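Local coordinates for protein 2-dehydropantoate 2-reductase (Bacillus subtilis, PDB 3EGO) that probably catalyses the NADPH-dependent reduction of ketopantoate to pantoic acid, the second step of the pathway from 3-methyl-2-oxobutanoate to (R)-pantoate, at residues I5-G10 / V72-Q77. Sequence-based numbering, arbitrary orientation.
Sequences IGIIGG and VVTVKQ
T74, just past strand 70-73, sets its hydroxyl against the carbonyl oxygen of I8, the last residue of the parallel strand 4-8. Its CB lies 3.7 Å from I8 O; OG1, set between its own backbone N and carbonyl carbon (chi1 68°), donates to I8 O at 2.9 Å from above the carbonyl plane and also meets G9 CA; CG2 reaches I7 CG2 at 4.2 Å. The backbone N of T74 donates to the same oxygen, also at 2.9 Å, so two donors grip I8 O. A valine here, with no hydroxyl, would probably leave I8 O with the backbone N-H as its one donor from this strand end. Upstream, V72 N to G6 O and I8 N to V72 O (2.7 Å) continue the parallel ladder. I8 lies alongside V73, CG1 to CG2 3.9 Å, while its CG2 meets V75 CG1. G9, whose backbone angles call for glycine, lets T74 OG1 and V75 CG1 come close to its CA. G9 and G10 begin the glycine-rich turn of a Rossmann-type fold, which probably binds NADP(+). Strand 4-8 runs between strands 26-30 and 70-73; I7 and T74 pack on helix 12-22, whereas I8, V73 and V75 meet helix 80-86.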
loop_
_atom_site.group_PDB
_atom_site.type_symbol
_atom_site.label_atom_id
_atom_site.label_comp_id
_atom_site.label_asym_id
_atom_site.label_seq_id
_atom_site.Cartn_x
_atom_site.Cartn_y
_atom_site.Cartn_z
ATOM N N ILE A 5 -0.297 -42.586 -5.506
ATOM C CA ILE A 5 0.047 -41.163 -5.600
ATOM C C ILE A 5 -0.151 -40.468 -4.253
ATOM O O ILE A 5 -1.216 -40.585 -3.644
ATOM C CB ILE A 5 -0.834 -40.495 -6.698
ATOM C CG1 ILE A 5 -0.567 -41.189 -8.027
ATOM C CG2 ILE A 5 -0.600 -38.962 -6.746
ATOM C CD1 ILE A 5 -1.466 -40.683 -9.218
ATOM N N GLY A 6 0.861 -39.772 -3.774
ATOM C CA GLY A 6 0.654 -38.905 -2.607
ATOM C C GLY A 6 0.490 -37.461 -2.987
ATOM O O GLY A 6 1.275 -36.910 -3.753
ATOM N N ILE A 7 -0.575 -36.837 -2.490
ATOM C CA ILE A 7 -0.801 -35.414 -2.735
ATOM C C ILE A 7 -0.280 -34.688 -1.496
ATOM O O ILE A 7 -0.793 -34.902 -0.418
ATOM C CB ILE A 7 -2.321 -35.108 -2.905
ATOM C CG1 ILE A 7 -3.004 -36.060 -3.941
ATOM C CG2 ILE A 7 -2.514 -33.612 -3.203
ATOM C CD1 ILE A 7 -2.553 -35.844 -5.320
ATOM N N ILE A 8 0.736 -33.846 -1.632
ATOM C CA ILE A 8 1.257 -33.122 -0.468
ATOM C C ILE A 8 0.531 -31.796 -0.379
ATOM O O ILE A 8 0.729 -30.899 -1.222
ATOM C CB ILE A 8 2.773 -32.841 -0.534
ATOM C CG1 ILE A 8 3.575 -34.069 -1.020
ATOM C CG2 ILE A 8 3.273 -32.279 0.821
ATOM C CD1 ILE A 8 3.634 -35.205 -0.062
ATOM N N GLY A 9 -0.322 -31.674 0.633
ATOM C CA GLY A 9 -1.124 -30.441 0.784
ATOM C C GLY A 9 -2.605 -30.728 0.702
ATOM O O GLY A 9 -3.069 -31.392 -0.242
ATOM N N GLY A 10 -3.368 -30.218 1.673
ATOM C CA GLY A 10 -4.798 -30.462 1.684
ATOM C C GLY A 10 -5.631 -29.206 1.439
ATOM O O GLY A 10 -6.744 -29.115 1.931
ATOM N N VAL A 72 2.717 -35.231 -5.619
ATOM C CA VAL A 72 2.257 -34.013 -6.239
ATOM C C VAL A 72 2.252 -32.994 -5.140
ATOM O O VAL A 72 1.547 -33.176 -4.152
ATOM C CB VAL A 72 0.847 -34.144 -6.820
ATOM C CG1 VAL A 72 0.408 -32.761 -7.388
ATOM C CG2 VAL A 72 0.749 -35.255 -7.901
ATOM N N VAL A 73 3.057 -31.952 -5.288
ATOM C CA VAL A 73 3.280 -30.970 -4.220
ATOM C C VAL A 73 2.480 -29.709 -4.492
ATOM O O VAL A 73 2.681 -29.036 -5.499
ATOM C CB VAL A 73 4.790 -30.628 -4.053
ATOM C CG1 VAL A 73 4.984 -29.434 -3.028
ATOM C CG2 VAL A 73 5.568 -31.871 -3.602
ATOM N N THR A 74 1.557 -29.395 -3.581
ATOM C CA THR A 74 0.584 -28.339 -3.808
ATOM C C THR A 74 0.617 -27.261 -2.697
ATOM O O THR A 74 -0.197 -26.324 -2.736
ATOM C CB THR A 74 -0.869 -28.926 -3.918
ATOM O OG1 THR A 74 -1.267 -29.440 -2.645
ATOM C CG2 THR A 74 -0.922 -30.090 -4.891
ATOM N N VAL A 75 1.547 -27.378 -1.741
ATOM C CA VAL A 75 1.586 -26.471 -0.573
ATOM C C VAL A 75 2.109 -25.089 -0.891
ATOM O O VAL A 75 2.839 -24.901 -1.848
ATOM C CB VAL A 75 2.437 -27.015 0.613
ATOM C CG1 VAL A 75 2.031 -28.417 0.976
ATOM C CG2 VAL A 75 3.944 -26.890 0.320
ATOM N N LYS A 76 1.735 -24.131 -0.053
ATOM C CA LYS A 76 2.274 -22.789 -0.116
ATOM C C LYS A 76 3.777 -22.771 0.142
ATOM O O LYS A 76 4.299 -23.566 0.933
ATOM C CB LYS A 76 1.559 -21.903 0.897
ATOM C CG LYS A 76 0.101 -21.630 0.539
ATOM N N GLN A 77 4.459 -21.840 -0.520
ATOM C CA GLN A 77 5.918 -21.721 -0.432
ATOM C C GLN A 77 6.456 -21.785 0.987
ATOM O O GLN A 77 7.503 -22.380 1.229
ATOM C CB GLN A 77 6.392 -20.421 -1.060
ATOM C CG GLN A 77 7.811 -20.064 -0.660
ATOM C CD GLN A 77 8.001 -18.578 -0.528
ATOM O OE1 GLN A 77 7.581 -17.821 -1.398
ATOM N NE2 GLN A 77 8.630 -18.144 0.568
#